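Side-chain contacts in hemopexin fold protein CP4 (Vigna unguiculata, PDB 3OYO), which is of unknown function but is a calcium-binding seed protein with a haemopexin fold, the small four-bladed beta-propeller: residues Y29-S34 / S177-E182; R153-G156 / V161-G164; V192-T197 / A202-G207. All blocks are in the same frame, centred on the assembly; numbering follows the deposited sequence.

How the contacts relate
Contact 3 lies on the same side of the chain's centre as each of the others, and together they sample how propeller blades are built and joined. Contact 3 is the outer hairpin of the last blade, and the other two each reach it. From contact 1, with centres about 13 Å apart, come the Glu182–Arg193 salt bridge and a probable backbone bond between Pro181 and Phe196. From contact 2, about 12 Å away between centres, Val161 and Leu162 pack on Val206. Contacts 1 and 2 do not touch, their nearest atoms being about 11 Å apart. The Ile155 side chain stands about 12 Å from the calcium ion, while those of Ser177 and Phe196 are each about 9 Å from a sodium ion.

Contact 1 (Y29-S34 / S177-E182); sequences YTPGAS and SHKEPE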
loop_
_atom_site.group_PDB
_atom_site.type_symbol
_atom_site.label_atom_id
_atom_site.label_comp_id
_atom_site.label_asym_id
_atom_site.label_seq_id
_atom_site.Cartn_x
_atom_site.Cartn_y
_atom_site.Cartn_z
ATOM N N TYR A 29 1.877 14.993 -4.084
ATOM C CA TYR A 29 2.984 14.639 -4.949
ATOM C C TYR A 29 2.695 15.054 -6.393
ATOM O O TYR A 29 1.547 15.314 -6.777
ATOM C CB TYR A 29 3.303 13.138 -4.792
ATOM C CG TYR A 29 2.204 12.201 -5.290
ATOM C CD1 TYR A 29 0.977 12.098 -4.609
ATOM C CD2 TYR A 29 2.390 11.442 -6.457
ATOM C CE1 TYR A 29 -0.035 11.256 -5.073
ATOM C CE2 TYR A 29 1.386 10.588 -6.919
ATOM C CZ TYR A 29 0.181 10.520 -6.245
ATOM O OH TYR A 29 -0.812 9.719 -6.726
ATOM N N THR A 30 3.768 15.128 -7.176
ATOM C CA THR A 30 3.706 15.504 -8.580
ATOM C C THR A 30 4.629 14.606 -9.345
ATOM O O THR A 30 5.850 14.778 -9.286
ATOM C CB THR A 30 4.102 16.985 -8.841
ATOM O OG1 THR A 30 3.257 17.835 -8.048
ATOM C CG2 THR A 30 3.870 17.314 -10.368
ATOM N N PRO A 31 4.054 13.653 -10.090
ATOM C CA PRO A 31 4.881 12.767 -10.915
ATOM C C PRO A 31 5.719 13.553 -11.919
ATOM O O PRO A 31 5.212 14.487 -12.545
ATOM C CB PRO A 31 3.854 11.845 -11.611
ATOM C CG PRO A 31 2.549 12.515 -11.466
ATOM C CD PRO A 31 2.611 13.365 -10.230
ATOM N N GLY A 32 6.985 13.178 -12.065
ATOM C CA GLY A 32 7.887 13.887 -12.959
ATOM C C GLY A 32 8.721 14.967 -12.278
ATOM O O GLY A 32 9.655 15.511 -12.881
ATOM N N ALA A 33 8.387 15.288 -11.026
ATOM C CA ALA A 33 9.068 16.345 -10.276
ATOM C C ALA A 33 9.439 15.895 -8.845
ATOM O O ALA A 33 8.771 15.028 -8.232
ATOM C CB ALA A 33 8.223 17.614 -10.243
ATOM N N SER A 34 10.534 16.458 -8.342
ATOM C CA SER A 34 11.000 16.199 -6.989
ATOM C C SER A 34 10.414 17.249 -6.050
ATOM O O SER A 34 10.994 17.567 -5.018
ATOM C CB SER A 34 12.514 16.255 -6.953
ATOM O OG SER A 34 13.022 14.940 -7.075
ATOM N N SER A 177 -0.732 5.200 -8.322
ATOM C CA SER A 177 -0.635 6.643 -8.538
ATOM C C SER A 177 -1.981 7.185 -9.078
ATOM O O SER A 177 -2.757 6.435 -9.699
ATOM C CB SER A 177 0.509 6.957 -9.513
ATOM O OG SER A 177 0.635 8.365 -9.754
ATOM N N HIS A 178 -2.254 8.467 -8.828
ATOM C CA HIS A 178 -3.430 9.130 -9.423
ATOM C C HIS A 178 -3.241 9.253 -10.925
ATOM O O HIS A 178 -4.192 9.489 -11.685
ATOM C CB HIS A 178 -3.617 10.530 -8.852
ATOM C CG HIS A 178 -4.158 10.542 -7.462
ATOM N ND1 HIS A 178 -3.346 10.544 -6.351
ATOM C CD2 HIS A 178 -5.429 10.552 -7.004
ATOM C CE1 HIS A 178 -4.090 10.535 -5.265
ATOM N NE2 HIS A 178 -5.360 10.567 -5.633
ATOM N N LYS A 179 -1.983 9.159 -11.336
ATOM C CA LYS A 179 -1.628 9.087 -12.730
ATOM C C LYS A 179 -1.645 7.620 -13.088
ATOM O O LYS A 179 -0.743 6.871 -12.719
ATOM C CB LYS A 179 -0.252 9.682 -12.944
ATOM C CG LYS A 179 0.174 9.676 -14.401
ATOM C CD LYS A 179 1.608 10.070 -14.542
ATOM C CE LYS A 179 2.133 9.835 -15.977
ATOM N NZ LYS A 179 1.714 10.958 -16.860
ATOM N N GLU A 180 -2.695 7.226 -13.807
ATOM C CA GLU A 180 -2.894 5.864 -14.246
ATOM C C GLU A 180 -2.131 5.595 -15.567
ATOM O O GLU A 180 -1.990 6.510 -16.388
ATOM C CB GLU A 180 -4.386 5.609 -14.418
ATOM C CG GLU A 180 -5.087 5.602 -13.084
ATOM C CD GLU A 180 -6.581 5.336 -13.195
ATOM O OE1 GLU A 180 -7.272 5.432 -12.147
ATOM O OE2 GLU A 180 -7.065 5.033 -14.303
ATOM N N PRO A 181 -1.593 4.374 -15.755
ATOM C CA PRO A 181 -1.591 3.214 -14.874
ATOM C C PRO A 181 -0.196 3.013 -14.207
ATOM O O PRO A 181 0.455 1.993 -14.413
ATOM C CB PRO A 181 -1.893 2.075 -15.852
ATOM C CG PRO A 181 -1.087 2.495 -17.139
ATOM C CD PRO A 181 -0.977 4.032 -17.065
ATOM N N GLU A 182 0.249 3.990 -13.421
ATOM C CA GLU A 182 1.552 3.900 -12.720
ATOM C C GLU A 182 1.376 3.506 -11.243
ATOM O O GLU A 182 0.306 3.651 -10.680
ATOM C CB GLU A 182 2.303 5.237 -12.814
ATOM C CG GLU A 182 2.761 5.570 -14.231
ATOM C CD GLU A 182 3.439 6.911 -14.342
ATOM O OE1 GLU A 182 3.767 7.257 -15.479
ATOM O OE2 GLU A 182 3.651 7.621 -13.322
#
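Tyr29 meets His178 rim to rim, with neither ring over the face of the other: the planes are inclined by 42° and the centroids lie 5.8 Å apart. The phenol oxygen makes the junction. Tyr29 OH is 2.7 Å from His178 ND1, a hydrogen bond lying near the plane of the imidazole, and it also accepts the backbone His178 N at 2.8 Å with an N-H...O angle of 163°. With its CG between the backbone N and the carbonyl carbon (chi1 66°), Tyr29 sends its ring across to the 177-182 loop. Ser177 OG sits at the edge of that ring, 3.7 Å from Tyr29 CE2, and accepts Lys179 N in an ST turn. Farther along, the aliphatic part of Lys179 crosses the proline ring, Lys179 CD resting 4.0 Å from Pro31 CG. A phenylalanine in place of Tyr29 would probably leave His178 N and ND1 without their shared partner and the imidazole freer to turn. Because His178 NE2 bonds Ser10 O, the imidazole is held through both nitrogens. The hydroxyl of buried Tyr29 thus ties the first blade to the last through two bonds, where the propeller closes its circle.

Contact 2 (R153-G156 / V161-G164); sequences RNIG and VLNG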
loop_
_atom_site.group_PDB
_atom_site.type_symbol
_atom_site.label_atom_id
_atom_site.label_comp_id
_atom_site.label_asym_id
_atom_site.label_seq_id
_atom_site.Cartn_x
_atom_site.Cartn_y
_atom_site.Cartn_z
ATOM N N ARG A 153 1.300 -16.370 -7.593
ATOM C CA ARG A 153 2.514 -16.557 -8.414
ATOM C C ARG A 153 3.751 -15.905 -7.809
ATOM O O ARG A 153 3.643 -15.052 -6.929
ATOM C CB ARG A 153 2.280 -16.011 -9.836
ATOM C CG ARG A 153 1.027 -16.584 -10.525
ATOM C CD ARG A 153 0.718 -15.801 -11.793
ATOM N NE ARG A 153 1.808 -16.001 -12.763
ATOM C CZ ARG A 153 1.959 -15.341 -13.910
ATOM N NH1 ARG A 153 1.085 -14.406 -14.260
ATOM N NH2 ARG A 153 2.999 -15.613 -14.709
ATOM N N ASN A 154 4.923 -16.294 -8.275
ATOM C CA ASN A 154 6.141 -15.577 -7.873
ATOM C C ASN A 154 6.168 -14.240 -8.548
ATOM O O ASN A 154 5.785 -14.128 -9.728
ATOM C CB ASN A 154 7.413 -16.355 -8.259
ATOM C CG ASN A 154 7.489 -17.704 -7.606
ATOM O OD1 ASN A 154 7.296 -17.855 -6.407
ATOM N ND2 ASN A 154 7.763 -18.702 -8.406
ATOM N N ILE A 155 6.627 -13.217 -7.819
ATOM C CA ILE A 155 6.695 -11.852 -8.345
ATOM C C ILE A 155 7.540 -11.880 -9.622
ATOM O O ILE A 155 7.175 -11.285 -10.646
ATOM C CB ILE A 155 7.286 -10.854 -7.294
ATOM C CG1 ILE A 155 6.356 -10.735 -6.061
ATOM C CG2 ILE A 155 7.488 -9.491 -7.934
ATOM C CD1 ILE A 155 6.996 -10.054 -4.809
ATOM N N GLY A 156 8.657 -12.595 -9.545
ATOM C CA GLY A 156 9.587 -12.726 -10.658
ATOM C C GLY A 156 9.009 -13.305 -11.912
ATOM O O GLY A 156 9.398 -12.917 -12.995
ATOM N N VAL A 161 10.298 -7.990 -15.538
ATOM C CA VAL A 161 11.215 -6.847 -15.300
ATOM C C VAL A 161 11.664 -6.717 -13.844
ATOM O O VAL A 161 12.729 -6.152 -13.559
ATOM C CB VAL A 161 10.623 -5.498 -15.773
ATOM C CG1 VAL A 161 10.582 -5.465 -17.250
ATOM C CG2 VAL A 161 9.246 -5.206 -15.108
ATOM N N LEU A 162 10.862 -7.231 -12.909
ATOM C CA LEU A 162 11.253 -7.197 -11.478
ATOM C C LEU A 162 12.124 -8.380 -11.099
ATOM O O LEU A 162 12.737 -8.395 -10.051
ATOM C CB LEU A 162 10.023 -7.130 -10.555
ATOM C CG LEU A 162 9.163 -5.893 -10.702
ATOM C CD1 LEU A 162 8.030 -5.932 -9.674
ATOM C CD2 LEU A 162 10.032 -4.674 -10.532
ATOM N N ASN A 163 12.172 -9.372 -11.976
ATOM C CA ASN A 163 13.066 -10.507 -11.792
ATOM C C ASN A 163 14.532 -10.040 -11.799
ATOM O O ASN A 163 14.995 -9.352 -12.723
ATOM C CB ASN A 163 12.823 -11.529 -12.891
ATOM C CG ASN A 163 13.337 -12.878 -12.530
ATOM O OD1 ASN A 163 12.974 -13.449 -11.509
ATOM N ND2 ASN A 163 14.182 -13.412 -13.363
ATOM N N GLY A 164 15.245 -10.417 -10.746
ATOM C CA GLY A 164 16.643 -10.081 -10.630
ATOM C C GLY A 164 16.846 -8.813 -9.852
ATOM O O GLY A 164 17.960 -8.495 -9.512
#
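Gly156 and Asn163 bring the two backbones within 4.3 Å, CA to CA, where the chain, having left strand 147-154 through the short helix 155-158, doubles back past the start of that helix. Gly156 presents bare backbone here, which is consistent with so close an approach: the CB of Asn163 lies 3.7 Å from Gly156 O, at the outer margin of the contact.

On the inner side the meeting is wholly apolar. Ile155 offers its short branch, CG2, to one methyl of Leu162, and Ile155 CG2 and Leu162 CD1 are 4.0 Å apart. The two side chains pass at a slant, and a single methyl of each does the touching. In Leu162 the chain runs extended to that methyl, CD1 being anti to CA (chi2 -177°), which carries it toward Ile155. The other leucine methyl, CD2, packs on Val206 of strand 205-211, and Leu162 therefore bridges this turn and the neighbouring blade.

Polar groups nearby are served from elsewhere. Leu162 O is hydrogen-bonded to Thr165 OG1, and Gly164 N to Glu168 OE2. At the N-cap position, Asn154 makes no capping bond with its side chain; its ND2 binds Asp157 OD2 and its OD1 binds Lys137 NZ.

Between the segments themselves there are no hydrogen bonds, and both Ile155 and Leu162 are buried. Across this turn the chemistry is thus one of close fit: methyl packing within, and a glycine lying against an asparagine without, while Leu162 O and Gly164 N bond to the side chains of Thr165 and Glu168. The result joins the end of the third blade to the edge of the fourth through hydrophobic contact.

Contact 3 (V192-T197 / A202-G207); sequences VRIDFT and ADTLVG
Asp195 and Leu205 form an antiparallel hydrogen-bonded pair, each backbone serving as donor and acceptor for the other. Leu205 N gives to Asp195 O at 2.8 Å, almost straight at 173°, and Asp195 N gives to Leu205 O at 2.9 Å. A third bond runs from Gly207 N to Arg193 O, again 2.9 Å. Leu205 O also receives a weaker contact from the CA-H of Ile194, at 3.2 Å from Ile194 CA to that oxygen. This ladder is the outer beta hairpin of the fourth blade, strand 190-195 with strand 205-211, and the inner strand is bonded on its other side to strand 182-187, Ile194 pairing with Ala183. Toward the hairpin loop a water lies within hydrogen-bonding reach of Asp195 OD1, Asp203 O (2.8 Å from the water) and Thr197 OG1. Other polar ends find partners nearby: Thr204 OG1 bonds Lys201 O, and Arg193 NH1 is satisfied by Glu182 OE1. Asp195 carries CG anti to its backbone N (chi1 -180°), and this lays its side chain along that of Leu205, both pointing the same way, with Asp195 CB 3.9 Å from Leu205 CB. On the opposite face Val206 CG2 touches Val192 CG2 at 3.6 Å.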
loop_
_atom_site.group_PDB
_atom_site.type_symbol
_atom_site.label_atom_id
_atom_site.label_comp_id
_atom_site.label_asym_id
_atom_site.label_seq_id
_atom_site.Cartn_x
_atom_site.Cartn_y
_atom_site.Cartn_z
ATOM N N VAL A 192 10.955 2.326 -6.734
ATOM C CA VAL A 192 10.984 2.407 -8.154
ATOM C C VAL A 192 9.566 2.683 -8.649
ATOM O O VAL A 192 8.577 2.356 -7.978
ATOM C CB VAL A 192 11.499 1.070 -8.792
ATOM C CG1 VAL A 192 10.465 -0.008 -8.668
ATOM C CG2 VAL A 192 11.900 1.277 -10.265
ATOM N N ARG A 193 9.491 3.234 -9.846
ATOM C CA ARG A 193 8.228 3.497 -10.516
ATOM C C ARG A 193 7.977 2.440 -11.583
ATOM O O ARG A 193 8.912 1.975 -12.252
ATOM C CB ARG A 193 8.250 4.898 -11.163
ATOM C CG ARG A 193 6.954 5.283 -11.862
ATOM C CD ARG A 193 6.956 6.759 -12.297
ATOM N NE ARG A 193 8.086 7.115 -13.138
ATOM C CZ ARG A 193 8.040 7.265 -14.458
ATOM N NH1 ARG A 193 6.911 7.061 -15.150
ATOM N NH2 ARG A 193 9.134 7.616 -15.088
ATOM N N ILE A 194 6.697 2.070 -11.723
ATOM C CA ILE A 194 6.240 1.114 -12.738
ATOM C C ILE A 194 5.010 1.571 -13.545
ATOM O O ILE A 194 4.186 2.394 -13.096
ATOM C CB ILE A 194 5.917 -0.298 -12.151
ATOM C CG1 ILE A 194 4.664 -0.279 -11.252
ATOM C CG2 ILE A 194 7.166 -0.921 -11.537
ATOM C CD1 ILE A 194 4.091 -1.701 -10.916
ATOM N N ASP A 195 4.896 1.013 -14.744
ATOM C CA ASP A 195 3.742 1.236 -15.589
ATOM C C ASP A 195 3.195 -0.165 -15.858
ATOM O O ASP A 195 3.853 -0.965 -16.534
ATOM C CB ASP A 195 4.176 1.934 -16.887
ATOM C CG ASP A 195 3.004 2.214 -17.834
ATOM O OD1 ASP A 195 2.342 1.265 -18.280
ATOM O OD2 ASP A 195 2.742 3.396 -18.104
ATOM N N PHE A 196 2.016 -0.465 -15.303
ATOM C CA PHE A 196 1.468 -1.820 -15.398
ATOM C C PHE A 196 0.227 -1.780 -16.286
ATOM O O PHE A 196 -0.355 -0.725 -16.515
ATOM C CB PHE A 196 1.172 -2.425 -14.004
ATOM C CG PHE A 196 0.080 -1.707 -13.265
ATOM C CD1 PHE A 196 -1.265 -2.093 -13.428
ATOM C CD2 PHE A 196 0.372 -0.633 -12.425
ATOM C CE1 PHE A 196 -2.301 -1.386 -12.834
ATOM C CE2 PHE A 196 -0.681 0.088 -11.799
ATOM C CZ PHE A 196 -2.008 -0.301 -11.997
ATOM N N THR A 197 -0.131 -2.936 -16.840
ATOM C CA THR A 197 -1.327 -3.077 -17.691
ATOM C C THR A 197 -2.028 -4.375 -17.306
ATOM O O THR A 197 -1.526 -5.461 -17.609
ATOM C CB THR A 197 -0.997 -2.973 -19.222
ATOM O OG1 THR A 197 0.223 -3.650 -19.528
ATOM C CG2 THR A 197 -0.818 -1.513 -19.624
ATOM N N ALA A 202 3.314 -9.312 -17.394
ATOM C CA ALA A 202 4.553 -9.480 -18.157
ATOM C C ALA A 202 4.938 -8.209 -18.935
ATOM O O ALA A 202 6.122 -7.951 -19.154
ATOM C CB ALA A 202 4.437 -10.694 -19.094
ATOM N N ASP A 203 3.940 -7.403 -19.311
ATOM C CA ASP A 203 4.151 -6.123 -20.001
ATOM C C ASP A 203 4.386 -4.882 -19.091
ATOM O O ASP A 203 4.209 -3.742 -19.516
ATOM C CB ASP A 203 2.984 -5.880 -20.947
ATOM C CG ASP A 203 3.155 -6.614 -22.246
ATOM O OD1 ASP A 203 4.103 -6.260 -22.980
ATOM O OD2 ASP A 203 2.396 -7.559 -22.510
ATOM N N THR A 204 4.787 -5.133 -17.847
ATOM C CA THR A 204 5.113 -4.077 -16.887
ATOM C C THR A 204 6.385 -3.373 -17.329
ATOM O O THR A 204 7.370 -4.020 -17.754
ATOM C CB THR A 204 5.262 -4.672 -15.466
ATOM O OG1 THR A 204 4.031 -5.288 -15.116
ATOM C CG2 THR A 204 5.626 -3.615 -14.390
ATOM N N LEU A 205 6.331 -2.039 -17.255
ATOM C CA LEU A 205 7.515 -1.201 -17.461
ATOM C C LEU A 205 8.057 -0.792 -16.113
ATOM O O LEU A 205 7.312 -0.549 -15.205
ATOM C CB LEU A 205 7.215 0.039 -18.301
ATOM C CG LEU A 205 6.465 -0.140 -19.624
ATOM C CD1 LEU A 205 6.273 1.205 -20.209
ATOM C CD2 LEU A 205 7.228 -1.036 -20.617
ATOM N N VAL A 206 9.374 -0.743 -15.994
ATOM C CA VAL A 206 10.008 -0.395 -14.736
ATOM C C VAL A 206 11.073 0.680 -14.974
ATOM O O VAL A 206 11.717 0.709 -16.037
ATOM C CB VAL A 206 10.593 -1.649 -14.022
ATOM C CG1 VAL A 206 11.752 -2.209 -14.762
ATOM C CG2 VAL A 206 10.979 -1.334 -12.613
ATOM N N GLY A 207 11.211 1.571 -13.989
ATOM C CA GLY A 207 12.168 2.693 -14.036
ATOM C C GLY A 207 13.423 2.223 -13.359
ATOM O O GLY A 207 13.443 1.105 -12.863
HETATM O O HOH W 1 2.617 -1.475 -19.105
#